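Local structure of putative N-acetylmuramoyl-L-alanine amidase (Neisseria meningitidis MC58, 3CZX) at residues 113-118 and 156-161. The protein probably hydrolyses the amide link between N-acetylmuramoyl residues and L-amino acids in cell-wall glycopeptides, as a zinc-dependent amidase. Residues are numbered along the deposited sequence; the frame is centred on the assembly and turned at random.
Sequences TGWKLR and ALFKTT
A single methyl, CD2 of Leu157, meets both the indole of Trp115 and the backbone of Thr113. It lies in van der Waals contact 3.6 Å from Trp115 NE1 and 3.7 Å from the carbonyl oxygen Thr113 O. The leucine CG stands anti to the backbone N (chi1 -172°), which carries the branch off helix 152-177 toward the loop. The benzo end of Trp115 reaches the same helix one residue further on. There CH2 touches Phe158 CB at 4.1 Å, with the CB close to the indole plane, at the ring edge. Thr113 CB sits over one face of the indole, 3.4 Å from its plane and nearer the ring's outer edge than its middle.

Within the amidase domain, the loop between helix 99-113 and strand 123-125 here packs on helix 152-177. An ST turn shapes the exit from helix 99-113. Trp115 N donates a hydrogen bond to Thr113 OG1 (N to OG1 3.1 Å, N-H...O angle 161°). Gly114, between them, has positive phi (71°) and is the first residue to leave the helix. Thr113 OG1 is also hydrogen-bonded to Val109 O, which ties the turn to the last part of that helix. No hydrogen bond links the two segments. Phe147 stacks on Phe158 and also meets the Trp115 ring, while Ile165 touches both aromatic side chains. Phe158 is about 13 Å from the bound zinc ion, side chain to metal.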
loop_
_atom_site.group_PDB
_atom_site.type_symbol
_atom_site.label_atom_id
_atom_site.label_comp_id
_atom_site.label_asym_id
_atom_site.label_seq_id
_atom_site.Cartn_x
_atom_site.Cartn_y
_atom_site.Cartn_z
ATOM N N THR A 113 -6.494 11.840 12.181
ATOM C CA THR A 113 -7.370 10.746 12.658
ATOM C C THR A 113 -8.294 11.052 13.823
ATOM O O THR A 113 -9.253 10.336 14.019
ATOM C CB THR A 113 -6.542 9.534 13.080
ATOM O OG1 THR A 113 -5.659 9.939 14.138
ATOM C CG2 THR A 113 -5.721 9.001 11.908
ATOM N N GLY A 114 -7.972 12.060 14.614
ATOM C CA GLY A 114 -8.688 12.287 15.869
ATOM C C GLY A 114 -8.370 11.238 16.931
ATOM O O GLY A 114 -9.043 11.155 17.944
ATOM N N TRP A 115 -7.316 10.425 16.715
ATOM C CA TRP A 115 -6.889 9.448 17.710
ATOM C C TRP A 115 -6.189 10.173 18.868
ATOM O O TRP A 115 -5.526 11.202 18.673
ATOM C CB TRP A 115 -5.895 8.461 17.089
ATOM C CG TRP A 115 -6.501 7.531 16.067
ATOM C CD1 TRP A 115 -7.823 7.198 15.920
ATOM C CD2 TRP A 115 -5.795 6.817 15.045
ATOM N NE1 TRP A 115 -7.980 6.327 14.846
ATOM C CE2 TRP A 115 -6.749 6.057 14.308
ATOM C CE3 TRP A 115 -4.468 6.757 14.665
ATOM C CZ2 TRP A 115 -6.399 5.255 13.216
ATOM C CZ3 TRP A 115 -4.115 5.928 13.575
ATOM C CH2 TRP A 115 -5.091 5.185 12.877
ATOM N N LYS A 116 -6.320 9.578 20.045
ATOM C CA LYS A 116 -5.744 10.138 21.262
ATOM C C LYS A 116 -4.225 9.932 21.286
ATOM O O LYS A 116 -3.772 8.858 20.980
ATOM C CB LYS A 116 -6.377 9.423 22.461
ATOM C CG LYS A 116 -6.007 10.041 23.817
ATOM C CD LYS A 116 -6.239 9.082 24.969
ATOM C CE LYS A 116 -5.690 9.684 26.287
ATOM N NZ LYS A 116 -6.529 10.813 26.799
ATOM N N LEU A 117 -3.480 10.966 21.662
ATOM C CA LEU A 117 -2.039 10.850 21.952
ATOM C C LEU A 117 -1.871 10.304 23.386
ATOM O O LEU A 117 -2.299 10.955 24.362
ATOM C CB LEU A 117 -1.350 12.210 21.854
ATOM C CG LEU A 117 -1.145 12.820 20.479
ATOM C CD1 LEU A 117 -0.743 14.283 20.598
ATOM C CD2 LEU A 117 -0.116 11.944 19.764
ATOM N N ARG A 118 -1.273 9.122 23.494
ATOM C CA ARG A 118 -0.952 8.489 24.762
ATOM C C ARG A 118 0.413 9.020 25.229
ATOM O O ARG A 118 1.142 9.608 24.476
ATOM C CB ARG A 118 -0.931 6.983 24.616
ATOM C CG ARG A 118 -2.275 6.408 24.122
ATOM C CD ARG A 118 -2.123 5.014 23.573
ATOM N NE ARG A 118 -1.729 4.046 24.584
ATOM C CZ ARG A 118 -2.577 3.305 25.310
ATOM N NH1 ARG A 118 -3.874 3.402 25.159
ATOM N NH2 ARG A 118 -2.093 2.451 26.210
ATOM N N ALA A 156 -10.369 0.166 11.011
ATOM C CA ALA A 156 -11.151 0.540 9.804
ATOM C C ALA A 156 -10.742 1.915 9.296
ATOM O O ALA A 156 -10.653 2.105 8.081
ATOM C CB ALA A 156 -12.660 0.523 10.097
ATOM N N LEU A 157 -10.550 2.862 10.198
ATOM C CA LEU A 157 -10.143 4.224 9.791
ATOM C C LEU A 157 -8.802 4.184 9.124
ATOM O O LEU A 157 -8.617 4.826 8.078
ATOM C CB LEU A 157 -10.119 5.167 11.002
ATOM C CG LEU A 157 -9.904 6.630 10.586
ATOM C CD1 LEU A 157 -11.101 7.131 9.813
ATOM C CD2 LEU A 157 -9.729 7.431 11.859
ATOM N N PHE A 158 -7.873 3.421 9.699
ATOM C CA PHE A 158 -6.529 3.280 9.135
ATOM C C PHE A 158 -6.645 2.712 7.727
ATOM O O PHE A 158 -6.038 3.219 6.823
ATOM C CB PHE A 158 -5.601 2.403 9.943
ATOM C CG PHE A 158 -4.243 2.225 9.310
ATOM C CD1 PHE A 158 -3.299 3.234 9.341
ATOM C CD2 PHE A 158 -3.928 1.073 8.601
ATOM C CE1 PHE A 158 -2.049 3.072 8.723
ATOM C CE2 PHE A 158 -2.674 0.940 7.992
ATOM C CZ PHE A 158 -1.754 1.966 8.061
ATOM N N LYS A 159 -7.391 1.619 7.583
ATOM C CA LYS A 159 -7.477 0.956 6.281
ATOM C C LYS A 159 -8.038 1.857 5.189
ATOM O O LYS A 159 -7.616 1.742 4.037
ATOM C CB LYS A 159 -8.296 -0.350 6.401
ATOM C CG LYS A 159 -7.626 -1.431 7.197
ATOM C CD LYS A 159 -8.535 -2.591 7.618
ATOM C CE LYS A 159 -8.939 -3.458 6.519
ATOM N NZ LYS A 159 -9.732 -4.646 7.034
ATOM N N THR A 160 -9.001 2.711 5.511
ATOM C CA THR A 160 -9.630 3.645 4.542
ATOM C C THR A 160 -8.844 4.916 4.284
ATOM O O THR A 160 -9.141 5.585 3.316
ATOM C CB THR A 160 -11.044 4.045 4.976
ATOM O OG1 THR A 160 -10.967 4.817 6.188
ATOM C CG2 THR A 160 -11.916 2.794 5.147
ATOM N N THR A 161 -7.854 5.233 5.136
ATOM C CA THR A 161 -7.087 6.497 5.038
ATOM C C THR A 161 -5.571 6.262 5.140
ATOM O O THR A 161 -4.827 7.171 5.395
ATOM C CB THR A 161 -7.538 7.502 6.102
ATOM O OG1 THR A 161 -8.969 7.457 6.179
ATOM C CG2 THR A 161 -7.122 8.935 5.746
#